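Local coordinates for oxidoreductase (Thermotoga maritima, PDB 1ZH8), which binds NADP and probably catalyses the nicotinamide-dependent oxidation of an alcohol group, or the reverse reduction, as a member of the GFO/IDH/MocA family, at residues 298-301 and 302-306; 33-36 and 37-41. All coordinates share one frame; numbering follows the deposited sequence.

Contact 1 (298-301 and 302-306). With EDO (1,2-ethanediol), chain G.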
loop_
_atom_site.group_PDB
_atom_site.type_symbol
_atom_site.label_atom_id
_atom_site.label_comp_id
_atom_site.label_asym_id
_atom_site.label_seq_id
_atom_site.Cartn_x
_atom_site.Cartn_y
_atom_site.Cartn_z
ATOM N N PHE A 298 -0.312 33.454 -9.995
ATOM C CA PHE A 298 -1.582 34.181 -9.990
ATOM C C PHE A 298 -1.421 35.600 -10.554
ATOM O O PHE A 298 -2.287 36.087 -11.294
ATOM C CB PHE A 298 -2.097 34.218 -8.558
ATOM C CG PHE A 298 -3.284 35.100 -8.334
ATOM C CD1 PHE A 298 -4.528 34.770 -8.857
ATOM C CD2 PHE A 298 -3.169 36.237 -7.537
ATOM C CE1 PHE A 298 -5.658 35.580 -8.599
ATOM C CE2 PHE A 298 -4.272 37.043 -7.268
ATOM C CZ PHE A 298 -5.521 36.709 -7.800
ATOM N N TYR A 299 -0.308 36.254 -10.220
ATOM C CA TYR A 299 -0.037 37.560 -10.776
ATOM C C TYR A 299 0.061 37.487 -12.293
ATOM O O TYR A 299 -0.424 38.375 -12.998
ATOM C CB TYR A 299 1.239 38.197 -10.198
ATOM C CG TYR A 299 1.535 39.524 -10.872
ATOM C CD1 TYR A 299 0.968 40.704 -10.400
ATOM C CD2 TYR A 299 2.338 39.588 -12.022
ATOM C CE1 TYR A 299 1.201 41.925 -11.039
ATOM C CE2 TYR A 299 2.581 40.804 -12.669
ATOM C CZ TYR A 299 2.010 41.965 -12.168
ATOM O OH TYR A 299 2.249 43.164 -12.788
ATOM N N GLN A 300 0.709 36.443 -12.790
ATOM C CA GLN A 300 0.971 36.329 -14.223
ATOM C C GLN A 300 -0.325 35.988 -14.964
ATOM O O GLN A 300 -0.551 36.453 -16.096
ATOM C CB GLN A 300 2.083 35.304 -14.499
ATOM C CG GLN A 300 3.478 35.840 -14.212
ATOM C CD GLN A 300 4.567 34.826 -14.492
ATOM O OE1 GLN A 300 4.609 33.763 -13.880
ATOM N NE2 GLN A 300 5.458 35.151 -15.427
ATOM N N VAL A 301 -1.176 35.197 -14.308
ATOM C CA VAL A 301 -2.483 34.849 -14.848
ATOM C C VAL A 301 -3.342 36.101 -14.955
ATOM O O VAL A 301 -3.908 36.392 -16.013
ATOM C CB VAL A 301 -3.198 33.758 -14.016
ATOM C CG1 VAL A 301 -4.663 33.627 -14.443
ATOM C CG2 VAL A 301 -2.485 32.424 -14.198
ATOM N N VAL A 302 -3.398 36.857 -13.871
ATOM C CA VAL A 302 -4.232 38.036 -13.827
ATOM C C VAL A 302 -3.706 39.167 -14.685
ATOM O O VAL A 302 -4.462 39.761 -15.450
ATOM C CB VAL A 302 -4.452 38.508 -12.389
ATOM C CG1 VAL A 302 -5.073 39.949 -12.340
ATOM C CG2 VAL A 302 -5.336 37.499 -11.671
ATOM N N ALA A 303 -2.418 39.471 -14.564
ATOM C CA ALA A 303 -1.890 40.711 -15.149
ATOM C C ALA A 303 -1.240 40.518 -16.500
ATOM O O ALA A 303 -1.329 41.388 -17.347
ATOM C CB ALA A 303 -0.911 41.401 -14.183
ATOM N N GLU A 304 -0.580 39.381 -16.688
ATOM C CA GLU A 304 0.253 39.159 -17.869
ATOM C C GLU A 304 -0.307 38.122 -18.824
ATOM O O GLU A 304 0.404 37.664 -19.693
ATOM C CB GLU A 304 1.678 38.788 -17.446
ATOM C CG GLU A 304 2.478 39.970 -16.885
ATOM C CD GLU A 304 3.772 39.560 -16.183
ATOM O OE1 GLU A 304 3.952 38.350 -15.888
ATOM O OE2 GLU A 304 4.600 40.469 -15.914
ATOM N N GLY A 305 -1.581 37.759 -18.659
ATOM C CA GLY A 305 -2.273 36.799 -19.544
ATOM C C GLY A 305 -1.735 35.364 -19.647
ATOM O O GLY A 305 -1.899 34.706 -20.684
ATOM N N LYS A 306 -1.086 34.871 -18.593
ATOM C CA LYS A 306 -0.642 33.476 -18.555
ATOM C C LYS A 306 -1.860 32.571 -18.348
ATOM O O LYS A 306 -2.723 32.872 -17.520
ATOM C CB LYS A 306 0.391 33.266 -17.440
ATOM C CG LYS A 306 0.975 31.853 -17.365
ATOM C CD LYS A 306 2.082 31.729 -16.313
ATOM C CE LYS A 306 2.544 30.289 -16.130
ATOM N NZ LYS A 306 1.469 29.400 -15.606
HETATM C C1 EDO G . -7.384 37.934 -17.368
HETATM O O1 EDO G . -7.083 38.887 -16.339
HETATM C C2 EDO G . -8.217 36.787 -16.796
HETATM O O2 EDO G . -9.134 37.257 -15.794
HETATM O O HOH W 1 -5.070 34.678 -17.912
#
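Gln300 O takes two backbone N-H groups from opposite faces of its carbonyl plane: Glu304 N at 3.0 Å through a bent bond (133°), and Lys306 N, also 3.0 Å away from Gln300 O, almost straight at 173°. The second bond closes the end of the helix. Gly305, at positive phi, suits the reversal because it has no side chain to hinder it, and a water then links Val301 O to Lys306 O. One residue earlier, Ala303 N bonds Tyr299 O at 2.8 Å, which brings the Ala303 methyl over one face of the phenol, CB lying 3.6 Å from Tyr299 CZ. With CG anti to the backbone N (chi1 176°), the ring leans forward along the helix, towards its C-terminal end, beside this small residue, while Glu304 OE2 approaches its edge in plane. Replacing Tyr299 by an alanine would probably strip Ala303 CB of its aromatic floor and leave Arg17 O without the hydroxyl it bonds. Val302 CG2 likewise sits over the Phe298 ring, 3.6 Å from CE1. Ethanediol, probably from the crystallisation liquor, donates to Val302 O. Lys306 NZ turns back to a salt bridge with Asp297, and the apolar side of helix 290-303 rests on strands 19-24, 45-51 and 108-112.

Contact 2 (33-36 and 37-41)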
loop_
_atom_site.group_PDB
_atom_site.type_symbol
_atom_site.label_atom_id
_atom_site.label_comp_id
_atom_site.label_asym_id
_atom_site.label_seq_id
_atom_site.Cartn_x
_atom_site.Cartn_y
_atom_site.Cartn_z
ATOM N N LEU A 33 1.394 31.857 6.469
ATOM C CA LEU A 33 1.739 31.258 5.194
ATOM C C LEU A 33 1.627 32.304 4.072
ATOM O O LEU A 33 2.554 32.467 3.284
ATOM C CB LEU A 33 0.855 30.020 4.944
ATOM C CG LEU A 33 0.947 28.889 5.991
ATOM C CD1 LEU A 33 0.020 27.751 5.644
ATOM C CD2 LEU A 33 2.386 28.342 6.140
ATOM N N HIS A 34 0.515 33.047 4.038
ATOM C CA HIS A 34 0.283 34.030 2.966
ATOM C C HIS A 34 1.040 35.331 3.124
ATOM O O HIS A 34 1.669 35.792 2.188
ATOM C CB HIS A 34 -1.213 34.269 2.737
ATOM C CG HIS A 34 -1.892 33.131 2.042
ATOM N ND1 HIS A 34 -2.948 33.307 1.173
ATOM C CD2 HIS A 34 -1.638 31.798 2.061
ATOM C CE1 HIS A 34 -3.331 32.131 0.711
ATOM N NE2 HIS A 34 -2.548 31.200 1.227
ATOM N N LEU A 35 0.992 35.918 4.309
ATOM C CA LEU A 35 1.635 37.198 4.508
ATOM C C LEU A 35 3.152 37.160 4.265
ATOM O O LEU A 35 3.668 38.004 3.545
ATOM C CB LEU A 35 1.318 37.768 5.880
ATOM C CG LEU A 35 1.796 39.199 6.113
ATOM C CD1 LEU A 35 1.022 40.190 5.234
ATOM C CD2 LEU A 35 1.622 39.525 7.579
ATOM N N PRO A 36 3.871 36.183 4.835
ATOM C CA PRO A 36 5.324 36.220 4.596
ATOM C C PRO A 36 5.679 36.069 3.100
ATOM O O PRO A 36 6.628 36.681 2.617
ATOM C CB PRO A 36 5.867 35.023 5.407
ATOM C CG PRO A 36 4.780 34.640 6.327
ATOM C CD PRO A 36 3.477 35.031 5.662
ATOM N N ALA A 37 4.916 35.268 2.376
ATOM C CA ALA A 37 5.106 35.154 0.945
ATOM C C ALA A 37 4.788 36.483 0.254
ATOM O O ALA A 37 5.575 36.975 -0.557
ATOM C CB ALA A 37 4.268 34.033 0.398
ATOM N N LEU A 38 3.649 37.075 0.609
ATOM C CA LEU A 38 3.226 38.372 0.077
ATOM C C LEU A 38 4.209 39.483 0.344
ATOM O O LEU A 38 4.420 40.346 -0.510
ATOM C CB LEU A 38 1.862 38.744 0.625
ATOM C CG LEU A 38 0.733 38.052 -0.133
ATOM C CD1 LEU A 38 -0.618 38.330 0.569
ATOM C CD2 LEU A 38 0.721 38.447 -1.663
ATOM N N LYS A 39 4.820 39.449 1.530
ATOM C CA LYS A 39 5.812 40.439 1.929
ATOM C C LYS A 39 7.032 40.362 1.025
ATOM O O LYS A 39 7.768 41.339 0.878
ATOM C CB LYS A 39 6.243 40.213 3.378
ATOM C CG LYS A 39 5.341 40.824 4.450
ATOM C CD LYS A 39 5.963 40.592 5.844
ATOM C CE LYS A 39 5.059 41.093 6.983
ATOM N NZ LYS A 39 4.543 42.483 6.762
ATOM N N ASN A 40 7.255 39.196 0.424
ATOM C CA ASN A 40 8.372 39.032 -0.501
ATOM C C ASN A 40 8.009 39.406 -1.930
ATOM O O ASN A 40 8.861 39.412 -2.808
ATOM C CB ASN A 40 8.913 37.606 -0.428
ATOM C CG ASN A 40 9.741 37.369 0.821
ATOM O OD1 ASN A 40 10.063 38.304 1.562
ATOM N ND2 ASN A 40 10.094 36.120 1.061
ATOM N N LEU A 41 6.737 39.732 -2.146
ATOM C CA LEU A 41 6.228 40.067 -3.464
ATOM C C LEU A 41 5.579 41.447 -3.496
ATOM O O LEU A 41 4.607 41.659 -4.221
ATOM C CB LEU A 41 5.228 39.000 -3.921
ATOM C CG LEU A 41 5.815 37.594 -4.039
ATOM C CD1 LEU A 41 4.722 36.562 -4.271
ATOM C CD2 LEU A 41 6.843 37.536 -5.156
#
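The flat amide of Asn40 presents a face to Pro36 O, which stands almost directly above CG at 3.7 Å from that atom. The carbonyl therefore meets the plane of the amide and not its N-H groups; ND2 instead makes a weak bond to Gln292. The imidazole of His34 turns away from the following turn: its ring meets Phe295 edge-to-face, and its two nitrogens bond Asp87 through ND1 and Glu112 through NE2, which fixes the rotation of the ring. Two hydrogen bonds carry the helix past this point, Leu38 N to His34 O at 2.8 Å and Lys39 N to Leu35 O at 2.7 Å, each running nearly along the C=O axis. Pro36, with no N-H to give, interrupts the ladder on its N-terminal side and kinks the helix, yet its carbonyl still accepts a weak bond from Asn40 N at 3.4 Å. Asn40 N also reaches Ala37 O at 3.0 Å, and Leu41 N follows with Leu38 O, so the last turn tightens as the helix ends. Among the side chains, Lys39 CE lies 3.8 Å from Leu35 CD2. Leu35 has CG anti to its N (chi1 -172°), which swings the branched end forward along the helix to meet this methylene, and the long aliphatic stem lets Lys39 pack there while NZ bonds Met64 O. Leu33 touches the bound NADP. Helix 28-39 is the crossover of a beta-alpha-beta unit of the Rossmann fold: Leu35 and Leu38 bury their branches against strand 45-51, Leu35 also meets helix 55-65, and Leu41 packs on helix 290-303.

How the contacts relate
Contact 2 comes first along the chain, ending helix 28-39 of the Rossmann fold, and contact 1 follows far later, ending helix 290-303. Their centres are 18 Å apart and their nearest atoms about 7 Å, so the two do not touch. They are joined through shared neighbours: Phe45, on strand 45-51, meets Leu38 of contact 2 as well as Phe298 and Tyr299 of contact 1, and helix 290-303 itself runs past Leu41. The late helix thus returns to pack beside the first crossover helix on the parallel sheet, tying the C-terminal part of the chain to the nucleotide-binding fold. NADP touches Leu33 in contact 2, whereas the side chain of Phe298 is about 13 Å from it.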